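Local coordinates for cobalamin biosynthesis protein CobN (Mycobacterium tuberculosis, PDB 7C6O) that probably serves as the large, catalytic subunit of cobaltochelatase, the enzyme that inserts cobalt into the corrin ring during cobalamin biosynthesis, at residues Y1149-D1154 with R1203-Q1208; W1163-L1168 with E1195-A1200; W176-R181 with L238-G243. All coordinates share one frame; numbering follows the deposited sequence. Where two conformers were deposited one is given.

Following the chain from its N terminus, contact 3 comes first: the edge strand 176-178 of a mixed sheet meets helix 235-241, closing a loop that holds strands 190-196 and 221-227 and helix 206-217. That loop is complete long before contact 1 opens on helix 1136-1157, and the two centres lie about 65 Å apart on opposite sides of the chain's centre. Contact 1 closes on the turn after helix 1187-1203. Nested inside its loop, contact 2 pairs helix 1162-1174 with helix 1187-1203. Contacts 1 and 2 touch, their centres about 7 Å apart, and together tie three helices near the C terminus.

Contact 1 of 3, residues Y1149-D1154 with R1203-Q1208; sequences YLFGYD and RGLWAQ
The helical backbone of Y1149-D1154 comes nearest to R1203-Q1208 at D1154 and L1205, whose CA atoms are 6.9 Å apart. The second segment leaves its helix at G1204, where a positive phi (80°) and two bonds back into the last helical turn make a Schellman motif; glycine tolerates this phi, having no CB to press on the preceding carbonyl O. Just past this turn L1205 points at helix 1136-1157. Leucine suits the place because its CD1 methyl packs against the F1151 ring, 3.7 Å from CE1 of F1151. That phenyl ring reaches across because its CG stands anti to the backbone N (chi1 176°). R1203 crosses the ring at about a right angle, its CD 4.0 Å from F1151 CZ at the ring edge; its charged end continues to E1199 and W1016. D1154 and L1205 run alongside each other, pointing opposite ways, with D1154 OD2 3.3 Å from L1205 CB. The same OD2 is hydrogen-bonded to Y1165 OH, while OD1 takes the backbone N-H of M1160. A water between D1154 OD1 (2.8 Å) and L1205 O (2.7 Å) links the segments. Polar partners on both oxygens thus satisfy a buried carboxylate, probably stabilising its charge.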
loop_
_atom_site.group_PDB
_atom_site.type_symbol
_atom_site.label_atom_id
_atom_site.label_comp_id
_atom_site.label_asym_id
_atom_site.label_seq_id
_atom_site.Cartn_x
_atom_site.Cartn_y
_atom_site.Cartn_z
ATOM N N TYR A 1149 -14.799 -17.228 -4.814
ATOM C CA TYR A 1149 -13.405 -17.380 -4.417
ATOM C C TYR A 1149 -13.094 -18.817 -4.023
ATOM O O TYR A 1149 -11.994 -19.309 -4.290
ATOM C CB TYR A 1149 -13.073 -16.409 -3.281
ATOM C CG TYR A 1149 -13.363 -14.963 -3.635
ATOM C CD1 TYR A 1149 -13.375 -14.541 -4.962
ATOM C CD2 TYR A 1149 -13.640 -14.023 -2.648
ATOM C CE1 TYR A 1149 -13.651 -13.228 -5.295
ATOM C CE2 TYR A 1149 -13.914 -12.703 -2.974
ATOM C CZ TYR A 1149 -13.918 -12.314 -4.297
ATOM O OH TYR A 1149 -14.191 -11.005 -4.629
ATOM N N LEU A 1150 -14.050 -19.509 -3.399
ATOM C CA LEU A 1150 -13.901 -20.947 -3.210
ATOM C C LEU A 1150 -13.790 -21.660 -4.552
ATOM O O LEU A 1150 -12.956 -22.558 -4.718
ATOM C CB LEU A 1150 -15.076 -21.500 -2.403
ATOM C CG LEU A 1150 -15.084 -21.164 -0.912
ATOM C CD1 LEU A 1150 -16.348 -21.704 -0.257
ATOM C CD2 LEU A 1150 -13.841 -21.720 -0.226
ATOM N N PHE A 1151 -14.619 -21.266 -5.522
ATOM C CA PHE A 1151 -14.519 -21.821 -6.867
ATOM C C PHE A 1151 -13.143 -21.550 -7.467
ATOM O O PHE A 1151 -12.525 -22.443 -8.059
ATOM C CB PHE A 1151 -15.621 -21.236 -7.755
ATOM C CG PHE A 1151 -15.550 -21.676 -9.197
ATOM C CD1 PHE A 1151 -16.203 -22.824 -9.619
ATOM C CD2 PHE A 1151 -14.840 -20.935 -10.132
ATOM C CE1 PHE A 1151 -16.145 -23.229 -10.942
ATOM C CE2 PHE A 1151 -14.776 -21.337 -11.456
ATOM C CZ PHE A 1151 -15.430 -22.485 -11.862
ATOM N N GLY A 1152 -12.652 -20.316 -7.325
ATOM C CA GLY A 1152 -11.340 -19.987 -7.861
ATOM C C GLY A 1152 -10.235 -20.835 -7.262
ATOM O O GLY A 1152 -9.350 -21.317 -7.974
ATOM N N TYR A 1153 -10.280 -21.040 -5.943
ATOM C CA TYR A 1153 -9.294 -21.889 -5.284
ATOM C C TYR A 1153 -9.474 -23.355 -5.659
ATOM O O TYR A 1153 -8.496 -24.111 -5.686
ATOM C CB TYR A 1153 -9.398 -21.714 -3.770
ATOM C CG TYR A 1153 -8.190 -21.092 -3.103
ATOM C CD1 TYR A 1153 -8.345 -20.072 -2.173
ATOM C CD2 TYR A 1153 -6.903 -21.543 -3.374
ATOM C CE1 TYR A 1153 -7.254 -19.503 -1.543
ATOM C CE2 TYR A 1153 -5.800 -20.979 -2.747
ATOM C CZ TYR A 1153 -5.987 -19.959 -1.829
ATOM O OH TYR A 1153 -4.908 -19.390 -1.190
ATOM N N ASP A 1154 -10.713 -23.776 -5.935
ATOM C CA ASP A 1154 -10.942 -25.148 -6.377
ATOM C C ASP A 1154 -10.463 -25.347 -7.809
ATOM O O ASP A 1154 -9.820 -26.356 -8.122
ATOM C CB ASP A 1154 -12.427 -25.502 -6.252
ATOM C CG ASP A 1154 -12.681 -27.001 -6.326
ATOM O OD1 ASP A 1154 -11.802 -27.774 -5.896
ATOM O OD2 ASP A 1154 -13.757 -27.406 -6.820
ATOM N N ARG A 1203 -17.811 -28.375 -14.976
ATOM C CA ARG A 1203 -16.385 -28.627 -15.131
ATOM C C ARG A 1203 -15.916 -29.881 -14.407
ATOM O O ARG A 1203 -14.760 -30.281 -14.583
ATOM C CB ARG A 1203 -15.577 -27.427 -14.628
ATOM C CG ARG A 1203 -15.832 -26.132 -15.382
ATOM C CD ARG A 1203 -14.912 -25.019 -14.895
ATOM N NE ARG A 1203 -15.126 -23.774 -15.629
ATOM C CZ ARG A 1203 -14.485 -23.449 -16.746
ATOM N NH1 ARG A 1203 -13.585 -24.278 -17.260
ATOM N NH2 ARG A 1203 -14.745 -22.298 -17.354
ATOM N N GLY A 1204 -16.766 -30.507 -13.599
ATOM C CA GLY A 1204 -16.342 -31.648 -12.820
ATOM C C GLY A 1204 -15.579 -31.314 -11.556
ATOM O O GLY A 1204 -15.122 -32.236 -10.867
ATOM N N LEU A 1205 -15.401 -30.027 -11.240
ATOM C CA LEU A 1205 -14.839 -29.653 -9.946
ATOM C C LEU A 1205 -15.739 -30.131 -8.815
ATOM O O LEU A 1205 -15.259 -30.550 -7.756
ATOM C CB LEU A 1205 -14.646 -28.139 -9.882
ATOM C CG LEU A 1205 -13.654 -27.570 -10.897
ATOM C CD1 LEU A 1205 -13.782 -26.053 -10.982
ATOM C CD2 LEU A 1205 -12.240 -27.972 -10.523
ATOM N N TRP A 1206 -17.050 -30.045 -9.024
ATOM C CA TRP A 1206 -18.052 -30.736 -8.218
ATOM C C TRP A 1206 -18.340 -32.041 -8.948
ATOM O O TRP A 1206 -19.042 -32.057 -9.962
ATOM C CB TRP A 1206 -19.291 -29.863 -8.072
ATOM C CG TRP A 1206 -20.347 -30.378 -7.156
ATOM C CD1 TRP A 1206 -20.325 -31.530 -6.428
ATOM C CD2 TRP A 1206 -21.595 -29.741 -6.868
ATOM N NE1 TRP A 1206 -21.487 -31.651 -5.703
ATOM C CE2 TRP A 1206 -22.284 -30.564 -5.958
ATOM C CE3 TRP A 1206 -22.196 -28.551 -7.292
ATOM C CZ2 TRP A 1206 -23.543 -30.237 -5.464
ATOM C CZ3 TRP A 1206 -23.448 -28.228 -6.803
ATOM C CH2 TRP A 1206 -24.108 -29.068 -5.899
ATOM N N ALA A 1207 -17.783 -33.144 -8.439
ATOM C CA ALA A 1207 -17.649 -34.352 -9.250
ATOM C C ALA A 1207 -18.968 -35.101 -9.407
ATOM O O ALA A 1207 -19.308 -35.535 -10.513
ATOM C CB ALA A 1207 -16.586 -35.274 -8.647
ATOM N N GLN A 1208 -19.711 -35.284 -8.317
ATOM C CA GLN A 1208 -20.910 -36.124 -8.311
ATOM C C GLN A 1208 -22.075 -35.402 -7.644
ATOM O O GLN A 1208 -22.541 -35.806 -6.571
ATOM C CB GLN A 1208 -20.631 -37.454 -7.612
ATOM C CG GLN A 1208 -19.669 -38.353 -8.356
ATOM C CD GLN A 1208 -19.457 -39.673 -7.650
ATOM O OE1 GLN A 1208 -19.079 -39.711 -6.477
ATOM N NE2 GLN A 1208 -19.713 -40.768 -8.356
HETATM O O HOH W 1 -12.880 -30.241 -6.514
#

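Contact 2 of 3, residues W1163-L1168 with E1195-A1200; sequences WMYEQL and ERLLEA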
loop_
_atom_site.group_PDB
_atom_site.type_symbol
_atom_site.label_atom_id
_atom_site.label_comp_id
_atom_site.label_asym_id
_atom_site.label_seq_id
_atom_site.Cartn_x
_atom_site.Cartn_y
_atom_site.Cartn_z
ATOM N N TRP A 1163 -18.826 -32.826 -0.680
ATOM C CA TRP A 1163 -19.703 -32.553 0.456
ATOM C C TRP A 1163 -19.736 -31.068 0.793
ATOM O O TRP A 1163 -20.732 -30.575 1.335
ATOM C CB TRP A 1163 -19.278 -33.382 1.677
ATOM C CG TRP A 1163 -18.030 -32.913 2.384
ATOM C CD1 TRP A 1163 -16.758 -33.373 2.199
ATOM C CD2 TRP A 1163 -17.948 -31.914 3.412
ATOM N NE1 TRP A 1163 -15.887 -32.713 3.037
ATOM C CE2 TRP A 1163 -16.593 -31.814 3.792
ATOM C CE3 TRP A 1163 -18.887 -31.088 4.040
ATOM C CZ2 TRP A 1163 -16.157 -30.925 4.769
ATOM C CZ3 TRP A 1163 -18.453 -30.206 5.008
ATOM C CH2 TRP A 1163 -17.097 -30.128 5.361
ATOM N N MET A 1164 -18.673 -30.333 0.465
ATOM C CA MET A 1164 -18.674 -28.896 0.711
ATOM C C MET A 1164 -19.527 -28.155 -0.314
ATOM O O MET A 1164 -20.224 -27.199 0.038
ATOM C CB MET A 1164 -17.239 -28.374 0.721
ATOM C CG MET A 1164 -16.385 -29.083 1.755
ATOM S SD MET A 1164 -14.615 -28.865 1.550
ATOM C CE MET A 1164 -14.445 -27.118 1.907
ATOM N N TYR A 1165 -19.492 -28.586 -1.579
ATOM C CA TYR A 1165 -20.398 -28.019 -2.575
ATOM C C TYR A 1165 -21.853 -28.285 -2.212
ATOM O O TYR A 1165 -22.717 -27.421 -2.405
ATOM C CB TYR A 1165 -20.093 -28.590 -3.960
ATOM C CG TYR A 1165 -18.975 -27.896 -4.707
ATOM C CD1 TYR A 1165 -19.125 -26.597 -5.174
ATOM C CD2 TYR A 1165 -17.781 -28.555 -4.971
ATOM C CE1 TYR A 1165 -18.105 -25.965 -5.868
ATOM C CE2 TYR A 1165 -16.756 -27.932 -5.666
ATOM C CZ TYR A 1165 -16.924 -26.640 -6.111
ATOM O OH TYR A 1165 -15.905 -26.020 -6.805
ATOM N N GLU A 1166 -22.146 -29.482 -1.697
ATOM C CA GLU A 1166 -23.507 -29.793 -1.273
ATOM C C GLU A 1166 -23.964 -28.846 -0.172
ATOM O O GLU A 1166 -25.067 -28.293 -0.231
ATOM C CB GLU A 1166 -23.596 -31.244 -0.798
ATOM C CG GLU A 1166 -23.385 -32.274 -1.894
ATOM C CD GLU A 1166 -23.437 -33.703 -1.372
ATOM O OE1 GLU A 1166 -23.409 -33.899 -0.138
ATOM O OE2 GLU A 1166 -23.501 -34.632 -2.202
ATOM N N GLN A 1167 -23.120 -28.643 0.844
ATOM C CA GLN A 1167 -23.502 -27.771 1.950
ATOM C C GLN A 1167 -23.573 -26.317 1.506
ATOM O O GLN A 1167 -24.460 -25.573 1.940
ATOM C CB GLN A 1167 -22.525 -27.938 3.111
ATOM C CG GLN A 1167 -22.586 -29.313 3.750
ATOM C CD GLN A 1167 -23.984 -29.662 4.232
ATOM O OE1 GLN A 1167 -24.633 -28.865 4.912
ATOM N NE2 GLN A 1167 -24.457 -30.855 3.876
ATOM N N LEU A 1168 -22.642 -25.894 0.648
ATOM C CA LEU A 1168 -22.688 -24.536 0.117
ATOM C C LEU A 1168 -23.984 -24.296 -0.651
ATOM O O LEU A 1168 -24.645 -23.266 -0.470
ATOM C CB LEU A 1168 -21.471 -24.288 -0.776
ATOM C CG LEU A 1168 -21.177 -22.850 -1.196
ATOM C CD1 LEU A 1168 -20.940 -21.978 0.030
ATOM C CD2 LEU A 1168 -19.975 -22.814 -2.124
ATOM N N GLU A 1195 -25.334 -19.918 -10.894
ATOM C CA GLU A 1195 -24.566 -20.122 -12.117
ATOM C C GLU A 1195 -23.186 -20.694 -11.813
ATOM O O GLU A 1195 -22.723 -21.616 -12.497
ATOM C CB GLU A 1195 -24.447 -18.804 -12.877
ATOM C CG GLU A 1195 -24.430 -18.954 -14.384
ATOM C CD GLU A 1195 -24.385 -17.615 -15.092
ATOM O OE1 GLU A 1195 -23.456 -16.828 -14.816
ATOM O OE2 GLU A 1195 -25.287 -17.346 -15.911
ATOM N N ARG A 1196 -22.513 -20.166 -10.787
ATOM C CA ARG A 1196 -21.164 -20.631 -10.482
ATOM C C ARG A 1196 -21.169 -22.070 -9.978
ATOM O O ARG A 1196 -20.284 -22.857 -10.331
ATOM C CB ARG A 1196 -20.500 -19.708 -9.459
ATOM C CG ARG A 1196 -19.011 -19.977 -9.280
ATOM C CD ARG A 1196 -18.223 -19.520 -10.497
ATOM N NE ARG A 1196 -18.054 -18.069 -10.508
ATOM C CZ ARG A 1196 -17.518 -17.385 -11.512
ATOM N NH1 ARG A 1196 -17.102 -18.017 -12.603
ATOM N NH2 ARG A 1196 -17.399 -16.069 -11.427
ATOM N N LEU A 1197 -22.153 -22.432 -9.153
ATOM C CA LEU A 1197 -22.225 -23.806 -8.664
ATOM C C LEU A 1197 -22.537 -24.774 -9.798
ATOM O O LEU A 1197 -21.981 -25.878 -9.853
ATOM C CB LEU A 1197 -23.263 -23.910 -7.547
ATOM C CG LEU A 1197 -22.912 -23.127 -6.276
ATOM C CD1 LEU A 1197 -24.144 -22.867 -5.424
ATOM C CD2 LEU A 1197 -21.848 -23.867 -5.471
ATOM N N LEU A 1198 -23.406 -24.369 -10.728
ATOM C CA LEU A 1198 -23.631 -25.179 -11.918
ATOM C C LEU A 1198 -22.385 -25.253 -12.790
ATOM O O LEU A 1198 -22.154 -26.276 -13.445
ATOM C CB LEU A 1198 -24.817 -24.627 -12.710
ATOM C CG LEU A 1198 -26.184 -24.928 -12.100
ATOM C CD1 LEU A 1198 -27.246 -24.023 -12.695
ATOM C CD2 LEU A 1198 -26.545 -26.390 -12.320
ATOM N N GLU A 1199 -21.566 -24.194 -12.810
ATOM C CA GLU A 1199 -20.308 -24.265 -13.549
ATOM C C GLU A 1199 -19.346 -25.259 -12.907
ATOM O O GLU A 1199 -18.646 -25.995 -13.613
ATOM C CB GLU A 1199 -19.655 -22.883 -13.647
ATOM C CG GLU A 1199 -18.297 -22.914 -14.353
ATOM C CD GLU A 1199 -17.587 -21.569 -14.369
ATOM O OE1 GLU A 1199 -16.481 -21.498 -14.945
ATOM O OE2 GLU A 1199 -18.127 -20.591 -13.808
ATOM N N ALA A 1200 -19.297 -25.298 -11.573
ATOM C CA ALA A 1200 -18.442 -26.272 -10.902
ATOM C C ALA A 1200 -18.865 -27.695 -11.242
ATOM O O ALA A 1200 -18.017 -28.573 -11.440
ATOM C CB ALA A 1200 -18.470 -26.048 -9.390
#
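L1197 is the first residue of E1195-A1200 to touch W1163-L1168, across two nearly antiparallel helix segments (159° between their directions) whose axes approach to 11.5 Å. One methyl of L1197 makes its contacts: CD2 lies 3.9 Å from CD1 of Y1165, in the plane of the ring at its edge, and, in the conformer given for L1168, 4.0 Å from L1168 CD2, a contact that is doubtful because L1168 has two conformers. With CG anti to the carbonyl carbon (chi1 -65°), the L1197 side chain swings CD2 over to the tyrosine. A branched apolar residue suits this position because it offers a methyl to the ring edge. Two residues on, E1199 looks back one turn to R1196: its OE2 is met on the syn side by R1196 NH1 at 3.0 Å, in a salt bridge whose hydrogen bond is bent (143°). R1196 also pairs with D1148 of helix 1136-1157, and E1199 with R1203. A1200 then faces the tyrosine again. Its CB lies 3.5 Å from Y1165 CE1 and 3.6 Å from Y1165 OH, and so small a side chain lets the ring come close to the helix. No hydrogen bond crosses between the segments, and the contact is mainly apolar. Y1165 OH has its partner in D1154, to the flank, so that burial of the tyrosine costs it no hydrogen bond.

Contact 3 of 3, residues W176-R181 with L238-G243; sequences WGVLER and LERLGG
W176 and R240 make the fuller part of this contact, CH2 and CZ3 of the indole lying against CB and CG of the arginine. CH2 of W176 is 4.0 Å from R240 CB, and CZ3 of W176 lies 4.1 Å from R240 CG, so the ring meets methylenes while the charged group travels on. Tryptophan suits the spot because its breadth spans the distance from strand to helix; a chi1 of 73°, which sets CG beside both the backbone N and the carbonyl carbon, brings CZ3 and CH2 over to the arginine stem. From there R240 bends at chi2 (68°) and runs on to V178. This side is sparser and more open to solvent: a single methyl, V178 CG2, comes within 4.1 Å of R240 NH2, a van der Waals approach to the exposed guanidinium, and no hydrogen bond joins the segments. E180 carries the opposite charge, but its OE2 remains 6.4 Å from R240 NH2, where any attraction would probably be weak. Helix 235-241 is the connection of a beta-alpha-beta crossover, joining parallel strands 221-227 and 246-249 with strand 190-196 between them, and it packs here beside the antiparallel edge strand 176-178 of the same mixed sheet.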
loop_
_atom_site.group_PDB
_atom_site.type_symbol
_atom_site.label_atom_id
_atom_site.label_comp_id
_atom_site.label_asym_id
_atom_site.label_seq_id
_atom_site.Cartn_x
_atom_site.Cartn_y
_atom_site.Cartn_z
ATOM N N TRP A 176 14.626 32.209 6.204
ATOM C CA TRP A 176 13.486 31.988 5.328
ATOM C C TRP A 176 13.132 33.314 4.670
ATOM O O TRP A 176 13.474 34.384 5.175
ATOM C CB TRP A 176 12.282 31.429 6.095
ATOM C CG TRP A 176 11.622 32.447 6.975
ATOM C CD1 TRP A 176 11.949 32.755 8.264
ATOM C CD2 TRP A 176 10.522 33.295 6.625
ATOM N NE1 TRP A 176 11.119 33.743 8.739
ATOM C CE2 TRP A 176 10.234 34.092 7.752
ATOM C CE3 TRP A 176 9.752 33.457 5.470
ATOM C CZ2 TRP A 176 9.210 35.036 7.756
ATOM C CZ3 TRP A 176 8.735 34.397 5.475
ATOM C CH2 TRP A 176 8.474 35.174 6.612
ATOM N N GLY A 177 12.440 33.239 3.541
ATOM C CA GLY A 177 12.043 34.462 2.868
ATOM C C GLY A 177 11.191 34.168 1.655
ATOM O O GLY A 177 10.857 33.016 1.359
ATOM N N VAL A 178 10.849 35.244 0.949
ATOM C CA VAL A 178 9.977 35.193 -0.217
ATOM C C VAL A 178 10.819 35.324 -1.475
ATOM O O VAL A 178 11.798 36.081 -1.508
ATOM C CB VAL A 178 8.911 36.305 -0.154
ATOM C CG1 VAL A 178 7.825 36.069 -1.196
ATOM C CG2 VAL A 178 8.315 36.399 1.242
ATOM N N LEU A 179 10.448 34.577 -2.514
ATOM C CA LEU A 179 10.980 34.809 -3.851
ATOM C C LEU A 179 10.181 35.946 -4.474
ATOM O O LEU A 179 9.000 35.779 -4.799
ATOM C CB LEU A 179 10.895 33.540 -4.697
ATOM C CG LEU A 179 11.434 33.653 -6.124
ATOM C CD1 LEU A 179 12.928 33.949 -6.119
ATOM C CD2 LEU A 179 11.137 32.390 -6.917
ATOM N N GLU A 180 10.811 37.107 -4.627
ATOM C CA GLU A 180 10.087 38.283 -5.090
ATOM C C GLU A 180 9.751 38.155 -6.570
ATOM O O GLU A 180 10.625 37.891 -7.402
ATOM C CB GLU A 180 10.901 39.549 -4.830
ATOM C CG GLU A 180 11.117 39.853 -3.349
ATOM C CD GLU A 180 9.819 40.107 -2.597
ATOM O OE1 GLU A 180 8.815 40.494 -3.234
ATOM O OE2 GLU A 180 9.802 39.920 -1.362
ATOM N N ARG A 181 8.474 38.331 -6.891
ATOM C CA ARG A 181 7.956 38.246 -8.246
ATOM C C ARG A 181 6.914 39.337 -8.428
ATOM O O ARG A 181 6.307 39.783 -7.447
ATOM C CB ARG A 181 7.314 36.877 -8.527
ATOM C CG ARG A 181 8.219 35.685 -8.276
ATOM C CD ARG A 181 7.460 34.372 -8.431
ATOM N NE ARG A 181 7.053 34.123 -9.811
ATOM C CZ ARG A 181 5.820 34.298 -10.277
ATOM N NH1 ARG A 181 4.852 34.720 -9.474
ATOM N NH2 ARG A 181 5.553 34.043 -11.551
ATOM N N LEU A 238 5.720 30.369 9.857
ATOM C CA LEU A 238 4.394 29.799 10.064
ATOM C C LEU A 238 3.319 30.877 10.000
ATOM O O LEU A 238 2.221 30.639 9.484
ATOM C CB LEU A 238 4.347 29.058 11.400
ATOM C CG LEU A 238 5.244 27.822 11.486
ATOM C CD1 LEU A 238 5.277 27.273 12.901
ATOM C CD2 LEU A 238 4.773 26.755 10.509
ATOM N N GLU A 239 3.619 32.073 10.515
ATOM C CA GLU A 239 2.684 33.188 10.396
ATOM C C GLU A 239 2.420 33.523 8.934
ATOM O O GLU A 239 1.269 33.719 8.527
ATOM C CB GLU A 239 3.225 34.417 11.128
ATOM C CG GLU A 239 3.383 34.258 12.629
ATOM C CD GLU A 239 3.840 35.543 13.294
ATOM O OE1 GLU A 239 3.610 36.625 12.712
ATOM O OE2 GLU A 239 4.435 35.473 14.390
ATOM N N ARG A 240 3.483 33.595 8.129
ATOM C CA ARG A 240 3.328 33.917 6.716
ATOM C C ARG A 240 2.476 32.871 6.008
ATOM O O ARG A 240 1.654 33.208 5.148
ATOM C CB ARG A 240 4.701 34.034 6.055
ATOM C CG ARG A 240 4.688 34.703 4.693
ATOM C CD ARG A 240 4.332 36.176 4.806
ATOM N NE ARG A 240 4.770 36.933 3.636
ATOM C CZ ARG A 240 4.041 37.108 2.539
ATOM N NH1 ARG A 240 2.827 36.581 2.455
ATOM N NH2 ARG A 240 4.526 37.813 1.525
ATOM N N LEU A 241 2.645 31.597 6.373
ATOM C CA LEU A 241 1.852 30.516 5.802
ATOM C C LEU A 241 0.385 30.578 6.205
ATOM O O LEU A 241 -0.437 29.901 5.581
ATOM C CB LEU A 241 2.441 29.164 6.210
ATOM C CG LEU A 241 3.756 28.809 5.518
ATOM C CD1 LEU A 241 4.364 27.551 6.119
ATOM C CD2 LEU A 241 3.527 28.641 4.023
ATOM N N GLY A 242 0.038 31.363 7.226
ATOM C CA GLY A 242 -1.362 31.549 7.565
ATOM C C GLY A 242 -2.165 32.234 6.478
ATOM O O GLY A 242 -3.396 32.124 6.465
ATOM N N GLY A 243 -1.499 32.940 5.567
ATOM C CA GLY A 243 -2.163 33.556 4.439
ATOM C C GLY A 243 -2.362 32.663 3.240
ATOM O O GLY A 243 -2.943 33.098 2.241
#